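Local coordinates for protein type-iv like pilin ttha1222 (PDB 5G2F) that is a type IV-like competence pilin whose exact role is unknown, probably taking part in pilus-linked DNA uptake during natural competence, at residues N13-L18 with Y60-S65. Residues are numbered along the deposited sequence; the frame is centred on the assembly and turned at random.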
ATOM      1  N   ASN A  13       5.267  12.198   9.186  1.00 33.27           N
ATOM      2  CA  ASN A  13       6.211  11.589   8.222  1.00 33.89           C
ATOM      3  C   ASN A  13       5.530  10.919   7.025  1.00 32.04           C
ATOM      4  O   ASN A  13       6.045  11.027   5.897  1.00 29.73           O
ATOM      5  CB  ASN A  13       7.199  10.643   8.939  1.00 38.18           C
ATOM      6  CG  ASN A  13       8.330  11.401   9.602  1.00 44.07           C
ATOM      7  OD1 ASN A  13       8.783  12.428   9.095  1.00 55.74           O
ATOM      8  ND2 ASN A  13       8.821  10.883  10.727  1.00 53.74           N
ATOM      9  N   VAL A  14       4.348  10.314   7.239  1.00 30.97           N
ATOM     10  CA  VAL A  14       3.539   9.784   6.143  1.00 29.80           C
ATOM     11  C   VAL A  14       3.144  10.918   5.192  1.00 28.57           C
ATOM     12  O   VAL A  14       3.321  10.832   3.983  1.00 28.97           O
ATOM     13  CB  VAL A  14       2.289   9.037   6.654  1.00 29.51           C
ATOM     14  CG1 VAL A  14       1.369   8.621   5.524  1.00 29.43           C
ATOM     15  CG2 VAL A  14       2.710   7.811   7.448  1.00 32.50           C
ATOM     16  N   ALA A  15       2.622  12.003   5.767  1.00 27.79           N
ATOM     17  CA  ALA A  15       2.250  13.184   4.970  1.00 27.91           C
ATOM     18  C   ALA A  15       3.428  13.740   4.158  1.00 29.09           C
ATOM     19  O   ALA A  15       3.279  13.987   2.964  1.00 28.36           O
ATOM     20  CB  ALA A  15       1.708  14.278   5.867  1.00 28.65           C
ATOM     21  N   LEU A  16       4.565  13.948   4.812  1.00 30.26           N
ATOM     22  CA  LEU A  16       5.778  14.425   4.100  1.00 32.42           C
ATOM     23  C   LEU A  16       6.174  13.502   2.951  1.00 32.17           C
ATOM     24  O   LEU A  16       6.486  13.959   1.859  1.00 29.87           O
ATOM     25  CB  LEU A  16       6.966  14.570   5.034  1.00 34.35           C
ATOM     26  CG  LEU A  16       6.896  15.753   5.992  1.00 41.40           C
ATOM     27  CD1 LEU A  16       7.908  15.591   7.118  1.00 44.95           C
ATOM     28  CD2 LEU A  16       7.123  17.064   5.253  1.00 44.18           C
ATOM     29  N   ALA A  17       6.071  12.205   3.181  1.00 31.77           N
ATOM     30  CA  ALA A  17       6.336  11.242   2.112  1.00 31.98           C
ATOM     31  C   ALA A  17       5.351  11.351   0.938  1.00 31.36           C
ATOM     32  O   ALA A  17       5.741  11.279  -0.245  1.00 27.62           O
ATOM     33  CB  ALA A  17       6.335   9.825   2.678  1.00 34.99           C
ATOM     34  N   LEU A  18       4.072  11.526   1.243  1.00 27.42           N
ATOM     35  CA  LEU A  18       3.070  11.694   0.216  1.00 29.42           C
ATOM     36  C   LEU A  18       3.291  12.996  -0.605  1.00 28.72           C
ATOM     37  O   LEU A  18       3.143  13.021  -1.824  1.00 27.77           O
ATOM     38  CB  LEU A  18       1.650  11.703   0.857  1.00 28.97           C
ATOM     39  CG  LEU A  18       1.121  10.369   1.329  1.00 29.01           C
ATOM     40  CD1 LEU A  18      -0.218  10.518   2.011  1.00 28.94           C
ATOM     41  CD2 LEU A  18       0.962   9.352   0.185  1.00 30.38           C
ATOM     42  N   TYR A  60      -5.705  14.593   0.719  1.00 26.30           N
ATOM     43  CA  TYR A  60      -5.817  13.322   1.409  1.00 26.18           C
ATOM     44  C   TYR A  60      -6.051  13.532   2.897  1.00 26.69           C
ATOM     45  O   TYR A  60      -5.776  14.617   3.452  1.00 22.53           O
ATOM     46  CB  TYR A  60      -4.543  12.446   1.211  1.00 24.13           C
ATOM     47  CG  TYR A  60      -3.262  13.095   1.598  1.00 23.66           C
ATOM     48  CD1 TYR A  60      -2.794  13.057   2.912  1.00 25.23           C
ATOM     49  CD2 TYR A  60      -2.531  13.824   0.689  1.00 25.29           C
ATOM     50  CE1 TYR A  60      -1.623  13.693   3.273  1.00 24.01           C
ATOM     51  CE2 TYR A  60      -1.341  14.436   1.046  1.00 23.54           C
ATOM     52  CZ  TYR A  60      -0.889  14.361   2.325  1.00 23.33           C
ATOM     53  OH  TYR A  60       0.241  15.055   2.716  1.00 24.69           O
ATOM     54  N   VAL A  61      -6.492  12.440   3.539  1.00 25.83           N
ATOM     55  CA  VAL A  61      -6.665  12.384   4.952  1.00 25.79           C
ATOM     56  C   VAL A  61      -6.008  11.112   5.441  1.00 27.63           C
ATOM     57  O   VAL A  61      -6.279  10.025   4.897  1.00 28.51           O
ATOM     58  CB  VAL A  61      -8.161  12.341   5.342  1.00 25.50           C
ATOM     59  CG1 VAL A  61      -8.318  12.394   6.852  1.00 27.32           C
ATOM     60  CG2 VAL A  61      -8.894  13.523   4.739  1.00 26.18           C
ATOM     61  N   ILE A  62      -5.141  11.252   6.431  1.00 26.19           N
ATOM     62  CA  ILE A  62      -4.533  10.092   7.074  1.00 29.02           C
ATOM     63  C   ILE A  62      -5.223   9.865   8.404  1.00 29.88           C
ATOM     64  O   ILE A  62      -5.335  10.801   9.209  1.00 29.52           O
ATOM     65  CB  ILE A  62      -3.023  10.331   7.354  1.00 28.83           C
ATOM     66  CG1 ILE A  62      -2.287  10.663   6.050  1.00 28.35           C
ATOM     67  CG2 ILE A  62      -2.414   9.139   8.050  1.00 31.27           C
ATOM     68  CD1 ILE A  62      -0.950  11.348   6.262  1.00 29.32           C
ATOM     69  N   GLU A  63      -5.633   8.634   8.659  1.00 30.03           N
ATOM     70  CA  GLU A  63      -6.230   8.250   9.939  1.00 33.05           C
ATOM     71  C   GLU A  63      -5.418   7.165  10.555  1.00 35.70           C
ATOM     72  O   GLU A  63      -5.161   6.143   9.894  1.00 35.77           O
ATOM     73  CB  GLU A  63      -7.621   7.682   9.727  1.00 35.51           C
ATOM     74  CG  GLU A  63      -8.663   8.675   9.279  1.00 36.34           C
ATOM     75  CD  GLU A  63      -9.932   7.952   8.888  1.00 40.51           C
ATOM     76  OE1 GLU A  63     -10.767   7.673   9.793  1.00 42.52           O
ATOM     77  OE2 GLU A  63     -10.070   7.601   7.687  1.00 41.68           O
ATOM     78  N   ALA A  64      -4.948   7.397  11.758  1.00 35.02           N
ATOM     79  CA  ALA A  64      -4.171   6.388  12.450  1.00 38.02           C
ATOM     80  C   ALA A  64      -4.787   6.096  13.812  1.00 38.68           C
ATOM     81  O   ALA A  64      -5.193   7.018  14.512  1.00 40.34           O
ATOM     82  CB  ALA A  64      -2.740   6.850  12.589  1.00 37.68           C
ATOM     83  N   SER A  65      -4.870   4.811  14.159  1.00 41.01           N
ATOM     84  CA  SER A  65      -5.324   4.387  15.461  1.00 42.44           C
ATOM     85  C   SER A  65      -4.136   4.073  16.283  1.00 44.43           C
ATOM     86  O   SER A  65      -3.202   3.415  15.785  1.00 42.44           O
ATOM     87  CB  SER A  65      -6.193   3.145  15.377  1.00 45.04           C
ATOM     88  OG  SER A  65      -7.268   3.377  14.509  1.00 43.95           O
TER
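Ala15 and Ile62 lie nearest each other where helix segment 13-18 runs over strand segment 60-65, their axes 9.9 Å apart at closest approach and their N-to-C directions 152° apart, so that the two run roughly antiparallel. No hydrogen bond links the segments, and the contact rests on buried apolar side chains. Leu18 reaches over the Tyr60 ring: its CD1 lies 3.7 Å from the ring centroid and 13° off the normal, a CH-pi contact centred on the face. The ring gets there with CG set between the backbone N and the carbonyl carbon (chi1 55°). Its hydroxyl passes beside the helix, where Tyr60 OH lies 3.6 Å from Ala15 CB, and is hydrogen-bonded to Glu19 OE2, one turn beyond Ala15. Within segment 13-18, Ile62 is met through its terminal methyl. Ile62 CD1 sits 3.7 Å from Val14 CG1 and 4.0 Å from Ala15 CB, and the small alanine lets this methyl come equally near the backbone, 3.7 Å from Ala15 N. An alanine in place of Tyr60 would probably leave a gap beneath Leu18 CD1 and Glu19 without its hydroxyl partner. Neighbouring strands extend the interface, with Leu18 also packing on Ile52 and Tyr54 of strand 47-54 and Ala15 on Tyr76 of strand 73-77. Strand 60-66 lies between these two in the antiparallel sheet, and the face it turns to helix 3-19 forms part of the hydrophobic core of the globular pilin domain, the helix-on-sheet arrangement characteristic of type IV pilins and type II secretion pseudopilins.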